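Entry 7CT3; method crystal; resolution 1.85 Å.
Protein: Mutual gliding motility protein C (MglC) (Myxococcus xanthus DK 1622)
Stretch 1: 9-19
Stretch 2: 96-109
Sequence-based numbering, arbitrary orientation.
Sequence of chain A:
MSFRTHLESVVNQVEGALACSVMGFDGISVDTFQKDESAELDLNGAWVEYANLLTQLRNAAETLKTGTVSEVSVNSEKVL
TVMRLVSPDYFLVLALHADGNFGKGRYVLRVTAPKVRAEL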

# COMPACT_ATOMS: atom_id res chain seq x y z
N SER A 9 -17.04 13.34 -1.11
CA SER A 9 -15.99 14.33 -1.51
C SER A 9 -14.77 13.59 -2.06
O SER A 9 -14.23 14.01 -3.11
CB SER A 9 -15.63 15.23 -0.37
OG SER A 9 -14.54 16.07 -0.72
N VAL A 10 -14.35 12.50 -1.40
CA VAL A 10 -13.16 11.71 -1.85
C VAL A 10 -13.44 11.15 -3.25
O VAL A 10 -12.63 11.38 -4.15
CB VAL A 10 -12.81 10.59 -0.85
CG1 VAL A 10 -11.71 9.68 -1.40
CG2 VAL A 10 -12.39 11.15 0.50
N VAL A 11 -14.57 10.45 -3.41
CA VAL A 11 -14.91 9.77 -4.70
C VAL A 11 -15.00 10.83 -5.80
O VAL A 11 -14.49 10.57 -6.90
CB VAL A 11 -16.19 8.93 -4.56
CG1 VAL A 11 -16.66 8.39 -5.90
CG2 VAL A 11 -15.99 7.79 -3.57
N ASN A 12 -15.58 11.99 -5.50
CA ASN A 12 -15.79 13.09 -6.49
C ASN A 12 -14.43 13.64 -6.95
O ASN A 12 -14.32 13.99 -8.13
CB ASN A 12 -16.69 14.19 -5.93
CG ASN A 12 -18.15 13.80 -5.86
OD1 ASN A 12 -18.57 12.80 -6.45
ND2 ASN A 12 -18.95 14.59 -5.16
N GLN A 13 -13.42 13.67 -6.07
CA GLN A 13 -12.11 14.32 -6.35
C GLN A 13 -11.15 13.36 -7.08
O GLN A 13 -10.26 13.86 -7.77
CB GLN A 13 -11.46 14.79 -5.05
CG GLN A 13 -12.11 16.02 -4.44
CD GLN A 13 -11.38 16.45 -3.19
OE1 GLN A 13 -10.27 16.98 -3.26
NE2 GLN A 13 -11.99 16.22 -2.04
N VAL A 14 -11.29 12.05 -6.91
CA VAL A 14 -10.27 11.05 -7.36
C VAL A 14 -10.77 10.35 -8.62
O VAL A 14 -11.77 9.61 -8.52
CB VAL A 14 -9.94 10.04 -6.24
CG1 VAL A 14 -8.97 8.97 -6.73
CG2 VAL A 14 -9.39 10.73 -5.00
N GLU A 15 -10.09 10.58 -9.75
CA GLU A 15 -10.39 9.91 -11.05
C GLU A 15 -10.23 8.40 -10.85
O GLU A 15 -9.17 7.98 -10.32
CB GLU A 15 -9.47 10.40 -12.17
CG GLU A 15 -9.68 11.86 -12.58
CD GLU A 15 -11.06 12.45 -12.33
OE1 GLU A 15 -11.17 13.32 -11.44
OE2 GLU A 15 -12.01 12.04 -13.02
N GLY A 16 -11.26 7.63 -11.21
CA GLY A 16 -11.25 6.15 -11.16
C GLY A 16 -11.68 5.59 -9.82
O GLY A 16 -11.64 4.36 -9.67
N ALA A 17 -12.10 6.43 -8.86
CA ALA A 17 -12.57 6.00 -7.52
C ALA A 17 -13.81 5.12 -7.68
O ALA A 17 -14.77 5.55 -8.34
CB ALA A 17 -12.85 7.20 -6.65
N LEU A 18 -13.79 3.92 -7.08
CA LEU A 18 -14.93 2.97 -7.05
C LEU A 18 -15.82 3.31 -5.85
O LEU A 18 -17.05 3.36 -6.00
CB LEU A 18 -14.41 1.53 -6.91
CG LEU A 18 -14.01 0.81 -8.20
CD1 LEU A 18 -13.36 1.74 -9.20
CD2 LEU A 18 -13.09 -0.36 -7.89
N ALA A 19 -15.20 3.52 -4.69
CA ALA A 19 -15.90 3.64 -3.40
C ALA A 19 -14.95 4.23 -2.36
O ALA A 19 -13.73 3.99 -2.45
CB ALA A 19 -16.41 2.29 -2.96
N LEU A 96 -9.95 2.39 -5.91
CA LEU A 96 -10.04 2.98 -7.27
C LEU A 96 -9.58 1.96 -8.31
O LEU A 96 -8.84 1.03 -7.95
CB LEU A 96 -9.24 4.29 -7.31
CG LEU A 96 -7.76 4.23 -6.94
CD1 LEU A 96 -6.97 5.24 -7.75
CD2 LEU A 96 -7.54 4.48 -5.46
N HIS A 97 -10.06 2.10 -9.54
CA HIS A 97 -9.60 1.32 -10.72
C HIS A 97 -8.09 1.55 -10.88
O HIS A 97 -7.64 2.66 -10.56
CB HIS A 97 -10.41 1.73 -11.96
CG HIS A 97 -10.15 0.86 -13.14
ND1 HIS A 97 -9.06 1.04 -13.97
CD2 HIS A 97 -10.83 -0.20 -13.64
CE1 HIS A 97 -9.07 0.13 -14.92
NE2 HIS A 97 -10.15 -0.64 -14.74
N ALA A 98 -7.35 0.54 -11.34
CA ALA A 98 -5.87 0.55 -11.48
C ALA A 98 -5.41 1.66 -12.43
O ALA A 98 -4.24 2.06 -12.33
CB ALA A 98 -5.38 -0.80 -11.95
N ASP A 99 -6.27 2.13 -13.34
CA ASP A 99 -5.95 3.20 -14.32
C ASP A 99 -6.31 4.58 -13.73
O ASP A 99 -6.06 5.58 -14.42
CB ASP A 99 -6.65 2.96 -15.66
CG ASP A 99 -6.15 1.73 -16.39
OD1 ASP A 99 -5.03 1.27 -16.08
OD2 ASP A 99 -6.88 1.23 -17.26
N GLY A 100 -6.85 4.63 -12.51
CA GLY A 100 -7.16 5.88 -11.80
C GLY A 100 -5.90 6.60 -11.34
O GLY A 100 -4.79 6.14 -11.67
N ASN A 101 -6.07 7.69 -10.60
CA ASN A 101 -4.97 8.55 -10.07
C ASN A 101 -4.66 8.14 -8.63
O ASN A 101 -5.26 8.71 -7.70
CB ASN A 101 -5.33 10.03 -10.19
CG ASN A 101 -4.14 10.94 -9.97
OD1 ASN A 101 -3.19 10.57 -9.30
ND2 ASN A 101 -4.19 12.13 -10.54
N PHE A 102 -3.75 7.19 -8.45
CA PHE A 102 -3.38 6.62 -7.13
C PHE A 102 -2.75 7.70 -6.25
O PHE A 102 -3.08 7.78 -5.06
CB PHE A 102 -2.48 5.39 -7.31
CG PHE A 102 -2.22 4.60 -6.05
CD1 PHE A 102 -3.26 4.17 -5.25
CD2 PHE A 102 -0.93 4.26 -5.68
CE1 PHE A 102 -3.02 3.43 -4.10
CE2 PHE A 102 -0.69 3.51 -4.54
CZ PHE A 102 -1.73 3.10 -3.75
N GLY A 103 -1.87 8.53 -6.83
CA GLY A 103 -1.23 9.66 -6.12
C GLY A 103 -2.25 10.62 -5.54
O GLY A 103 -2.13 10.99 -4.37
N LYS A 104 -3.25 11.00 -6.34
CA LYS A 104 -4.33 11.91 -5.89
C LYS A 104 -5.15 11.20 -4.80
O LYS A 104 -5.46 11.84 -3.79
CB LYS A 104 -5.18 12.35 -7.09
CG LYS A 104 -6.25 13.39 -6.79
CD LYS A 104 -5.69 14.75 -6.43
CE LYS A 104 -6.76 15.77 -6.08
NZ LYS A 104 -7.77 15.90 -7.15
N GLY A 105 -5.46 9.92 -4.99
CA GLY A 105 -6.17 9.10 -3.99
C GLY A 105 -5.50 9.19 -2.63
O GLY A 105 -6.20 9.49 -1.64
N ARG A 106 -4.19 8.95 -2.57
CA ARG A 106 -3.39 8.95 -1.32
C ARG A 106 -3.48 10.35 -0.68
O ARG A 106 -3.73 10.43 0.54
CB ARG A 106 -1.95 8.54 -1.61
CG ARG A 106 -1.80 7.08 -2.04
CD ARG A 106 -0.36 6.68 -2.30
NE ARG A 106 0.47 6.91 -1.13
CZ ARG A 106 1.47 7.79 -1.05
NH1 ARG A 106 1.83 8.51 -2.09
NH2 ARG A 106 2.13 7.91 0.09
N TYR A 107 -3.31 11.40 -1.48
CA TYR A 107 -3.34 12.81 -1.03
C TYR A 107 -4.72 13.14 -0.46
O TYR A 107 -4.82 13.64 0.67
CB TYR A 107 -2.93 13.74 -2.17
CG TYR A 107 -3.25 15.19 -1.91
CD1 TYR A 107 -2.44 15.97 -1.10
CD2 TYR A 107 -4.38 15.77 -2.46
CE1 TYR A 107 -2.75 17.30 -0.85
CE2 TYR A 107 -4.71 17.09 -2.21
CZ TYR A 107 -3.88 17.86 -1.41
OH TYR A 107 -4.19 19.17 -1.18
N VAL A 108 -5.78 12.86 -1.23
CA VAL A 108 -7.17 13.23 -0.82
C VAL A 108 -7.55 12.46 0.45
O VAL A 108 -8.17 13.06 1.35
CB VAL A 108 -8.18 13.01 -1.97
CG1 VAL A 108 -9.61 13.17 -1.48
CG2 VAL A 108 -7.90 13.96 -3.13
N LEU A 109 -7.20 11.17 0.57
CA LEU A 109 -7.57 10.40 1.78
C LEU A 109 -6.83 10.98 3.00
O LEU A 109 -7.44 11.04 4.08
CB LEU A 109 -7.28 8.91 1.61
CG LEU A 109 -8.15 8.03 2.51
CD1 LEU A 109 -9.61 8.08 2.06
CD2 LEU A 109 -7.65 6.59 2.53
O HOH W 1 -9.50 17.77 -5.63

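The most striking feature of this contact is the meeting of two glycines at the point where both chains turn. Gly16 CA lies 4.1 Å from Gly100 CA, and neither residue could carry a CB here without a clash: an ideal CB on Gly16 would fall 2.7 Å from Gly100 CA, and one on Gly100 would fall 2.6 Å from Glu15 O. The positive phi of Gly16 (88°) independently favours glycine, as expected in the type II turn from Val14 to Ala17. The facing type I turn, His97 to Gly100, is closed by Gly100 N to His97 O at 2.9 Å, and His97 ND1 accepts from Asp99 N at 3.1 Å.

Close approach of the turns lets the backbones bond directly. Glu15 O accepts from Asn101 N (3.1 Å, 161°), and Gly16 O accepts from His97 N (2.8 Å, 160°), so successive carbonyls of the first stretch are used by amides of the second. Beyond the turn, Ala17 and Leu96 form an antiparallel, non-hydrogen-bonded bridge with their side chains on the same face of the sheet; Ala17 CA sits 3.7 Å from Leu96 CB. The end of Leu18 bends nearer the second stretch, bringing CD1 to 3.3 Å from His97 N.

Before the turn in the first stretch and after it in the second, helix 9-13 and helix 102-109 run nearly antiparallel, at 155°, with their axes 9.9 Å apart at closest approach. Asn101 caps the second helix, its OD1 accepting from Lys104 N at 3.0 Å, while its backbone N is held by Glu15 O; the helix start is thereby tied to the first stretch. Val14, where the first helix gives way to the turn, packs CG2 against Gly105 CA at 3.7 Å, the bare glycine backbone offering a surface for the methyl. The same CG2 lies 4.0 Å from Val108 CB, and Val14 CG1 reaches Leu96 CD1 at 4.4 Å, linking the helical and strand parts of the interface. One turn earlier, Val10 CG2 meets Val108 CG1 at 4.0 Å. These branched apolar side chains are buried, and their packing removes hydrocarbon from solvent.

Polar contacts border this apolar seam. Lys104 NZ makes a weak hydrogen bond to Gln13 O (3.3 Å), a carbonyl near the end of its helix, and also donates to a water at 3.0 Å from NZ; that water donates to Gln13 OE1 at 2.6 Å, bridging the two side chains. The amide is further anchored by Gln13 NE2 donating to Ser9 OG at 2.9 Å.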